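Local atomic coordinates of putative alpha-L-fucosidase (Bacteroides thetaiotaomicron, PDB entry 4H41), a protein that is a putative alpha-L-fucosidase with a TIM-barrel fold, probably acting in the breakdown of host glycans. Residues 104-109 with 155-160. Residues are numbered along the deposited sequence; the frame is centred on the assembly and turned at random.
Sequences MYLRLA and KSFGGW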
loop_
_atom_site.group_PDB
_atom_site.type_symbol
_atom_site.label_atom_id
_atom_site.label_comp_id
_atom_site.label_asym_id
_atom_site.label_seq_id
_atom_site.Cartn_x
_atom_site.Cartn_y
_atom_site.Cartn_z
HETATM N N MSE B 104 -23.055 3.099 -18.374
HETATM C CA MSE B 104 -23.228 3.588 -17.011
HETATM C C MSE B 104 -22.712 4.993 -16.864
HETATM O O MSE B 104 -23.430 5.844 -16.333
HETATM C CB MSE B 104 -22.510 2.680 -15.995
HETATM C CG MSE B 104 -22.829 3.039 -14.565
HETATM SE SE MSE B 104 -21.626 2.145 -13.371
HETATM C CE MSE B 104 -20.000 3.157 -13.823
ATOM N N TYR B 105 -21.477 5.242 -17.292
ATOM C CA TYR B 105 -20.900 6.586 -17.171
ATOM C C TYR B 105 -21.654 7.612 -17.983
ATOM O O TYR B 105 -21.817 8.731 -17.524
ATOM C CB TYR B 105 -19.424 6.609 -17.573
ATOM C CG TYR B 105 -18.527 5.857 -16.632
ATOM C CD1 TYR B 105 -18.605 6.051 -15.249
ATOM C CD2 TYR B 105 -17.523 5.023 -17.110
ATOM C CE1 TYR B 105 -17.726 5.417 -14.383
ATOM C CE2 TYR B 105 -16.642 4.380 -16.244
ATOM C CZ TYR B 105 -16.747 4.582 -14.885
ATOM O OH TYR B 105 -15.857 3.976 -14.040
ATOM N N LEU B 106 -22.088 7.272 -19.188
ATOM C CA LEU B 106 -22.878 8.210 -20.002
ATOM C C LEU B 106 -24.188 8.577 -19.297
ATOM O O LEU B 106 -24.558 9.754 -19.301
ATOM C CB LEU B 106 -23.132 7.639 -21.370
ATOM C CG LEU B 106 -21.927 7.701 -22.306
ATOM C CD1 LEU B 106 -22.129 6.810 -23.510
ATOM C CD2 LEU B 106 -21.678 9.110 -22.799
ATOM N N ARG B 107 -24.861 7.609 -18.661
ATOM C CA ARG B 107 -26.113 7.875 -17.933
ATOM C C ARG B 107 -25.841 8.732 -16.702
ATOM O O ARG B 107 -26.599 9.650 -16.408
ATOM C CB ARG B 107 -26.821 6.572 -17.541
ATOM C CG ARG B 107 -27.511 5.914 -18.731
ATOM C CD ARG B 107 -28.378 4.732 -18.328
ATOM N NE ARG B 107 -27.583 3.601 -17.858
ATOM C CZ ARG B 107 -27.347 3.269 -16.597
ATOM N NH1 ARG B 107 -27.858 3.991 -15.601
ATOM N NH2 ARG B 107 -26.589 2.211 -16.314
ATOM N N LEU B 108 -24.753 8.450 -15.982
ATOM C CA LEU B 108 -24.419 9.232 -14.794
ATOM C C LEU B 108 -24.005 10.652 -15.193
ATOM O O LEU B 108 -24.408 11.604 -14.532
ATOM C CB LEU B 108 -23.318 8.553 -13.974
ATOM C CG LEU B 108 -23.728 7.247 -13.305
ATOM C CD1 LEU B 108 -22.545 6.605 -12.609
ATOM C CD2 LEU B 108 -24.890 7.462 -12.294
ATOM N N ALA B 109 -23.230 10.807 -16.279
ATOM C CA ALA B 109 -22.838 12.137 -16.755
ATOM C C ALA B 109 -24.061 12.943 -17.123
ATOM O O ALA B 109 -24.127 14.132 -16.786
ATOM C CB ALA B 109 -21.883 12.037 -17.938
ATOM N N LYS B 155 -26.779 11.924 -24.921
ATOM C CA LYS B 155 -26.591 13.368 -24.866
ATOM C C LYS B 155 -25.258 13.764 -24.265
ATOM O O LYS B 155 -24.655 14.730 -24.708
ATOM C CB LYS B 155 -27.733 13.940 -24.000
ATOM C CG LYS B 155 -27.758 15.435 -23.732
ATOM C CD LYS B 155 -28.945 15.710 -22.833
ATOM C CE LYS B 155 -29.096 17.129 -22.356
ATOM N NZ LYS B 155 -30.226 17.238 -21.390
ATOM N N SER B 156 -24.791 13.028 -23.259
ATOM C CA SER B 156 -23.583 13.406 -22.534
ATOM C C SER B 156 -22.266 13.035 -23.248
ATOM O O SER B 156 -21.214 13.407 -22.763
ATOM C CB SER B 156 -23.636 12.800 -21.149
ATOM O OG SER B 156 -23.644 11.387 -21.256
ATOM N N PHE B 157 -22.306 12.323 -24.382
ATOM C CA PHE B 157 -21.075 12.001 -25.123
ATOM C C PHE B 157 -20.533 13.298 -25.724
ATOM O O PHE B 157 -21.057 13.783 -26.727
ATOM C CB PHE B 157 -21.365 10.944 -26.203
ATOM C CG PHE B 157 -20.121 10.268 -26.743
ATOM C CD1 PHE B 157 -19.212 10.965 -27.529
ATOM C CD2 PHE B 157 -19.906 8.913 -26.543
ATOM C CE1 PHE B 157 -18.072 10.339 -28.037
ATOM C CE2 PHE B 157 -18.783 8.278 -27.088
ATOM C CZ PHE B 157 -17.877 8.994 -27.832
ATOM N N GLY B 158 -19.498 13.861 -25.110
ATOM C CA GLY B 158 -19.011 15.176 -25.476
ATOM C C GLY B 158 -17.608 15.353 -25.965
ATOM O O GLY B 158 -17.204 16.487 -26.211
ATOM N N GLY B 159 -16.864 14.280 -26.064
ATOM C CA GLY B 159 -15.475 14.388 -26.458
ATOM C C GLY B 159 -14.733 13.086 -26.478
ATOM O O GLY B 159 -15.274 12.040 -26.100
ATOM N N TRP B 160 -13.490 13.166 -26.929
ATOM C CA TRP B 160 -12.595 12.033 -27.089
ATOM C C TRP B 160 -11.284 12.276 -26.390
ATOM O O TRP B 160 -10.725 13.367 -26.483
ATOM C CB TRP B 160 -12.309 11.816 -28.576
ATOM C CG TRP B 160 -13.537 11.677 -29.427
ATOM C CD1 TRP B 160 -14.228 12.673 -30.034
ATOM C CD2 TRP B 160 -14.202 10.450 -29.777
ATOM N NE1 TRP B 160 -15.224 12.140 -30.832
ATOM C CE2 TRP B 160 -15.252 10.779 -30.664
ATOM C CE3 TRP B 160 -14.005 9.101 -29.437
ATOM C CZ2 TRP B 160 -16.104 9.811 -31.214
ATOM C CZ3 TRP B 160 -14.824 8.133 -30.032
ATOM C CH2 TRP B 160 -15.859 8.497 -30.905
HETATM O O HOH W 1 -26.197 10.572 -21.754
#
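Ser156 OG donates a hydrogen bond to Leu106 O at 2.7 Å, joining the residue just ahead of strand 157-162 to helix 101-111. The hydroxyl approaches obliquely (C=O...OG angle 118°), tilted 20° from the carbonyl plane. Because chi1 of 63° sets OG between its own backbone N and carbonyl carbon, the hydroxyl reaches the helix while Ser156 CB packs on Ala109 CB at 3.7 Å. The same Leu106 O also accepts from a water (3.1 Å), which accepts from Ser156 N (3.2 Å). Leu106 CD2 lies 3.4 Å from Ser156 OG, and the same methyl packs against Phe157 CB at 3.9 Å. Further out, Phe116 of strand 115-119 touches both Leu106 and Ala109 and bonds through its backbone to Ser156. In the TIM barrel, helix 101-111 leads into that strand, the parallel neighbour of 157-162. Lys155, Phe157 and Gly158, with Asn113 and Lys115, line a pocket holding a polyether probably from the crystallisation liquor. With an alanine at Ser156, Leu106 O would probably lose the hydroxyl tying it to the strand's start. A hydroxyl and a water both donate to Leu106 O, giving this buried contact a polar link amid mostly apolar packing.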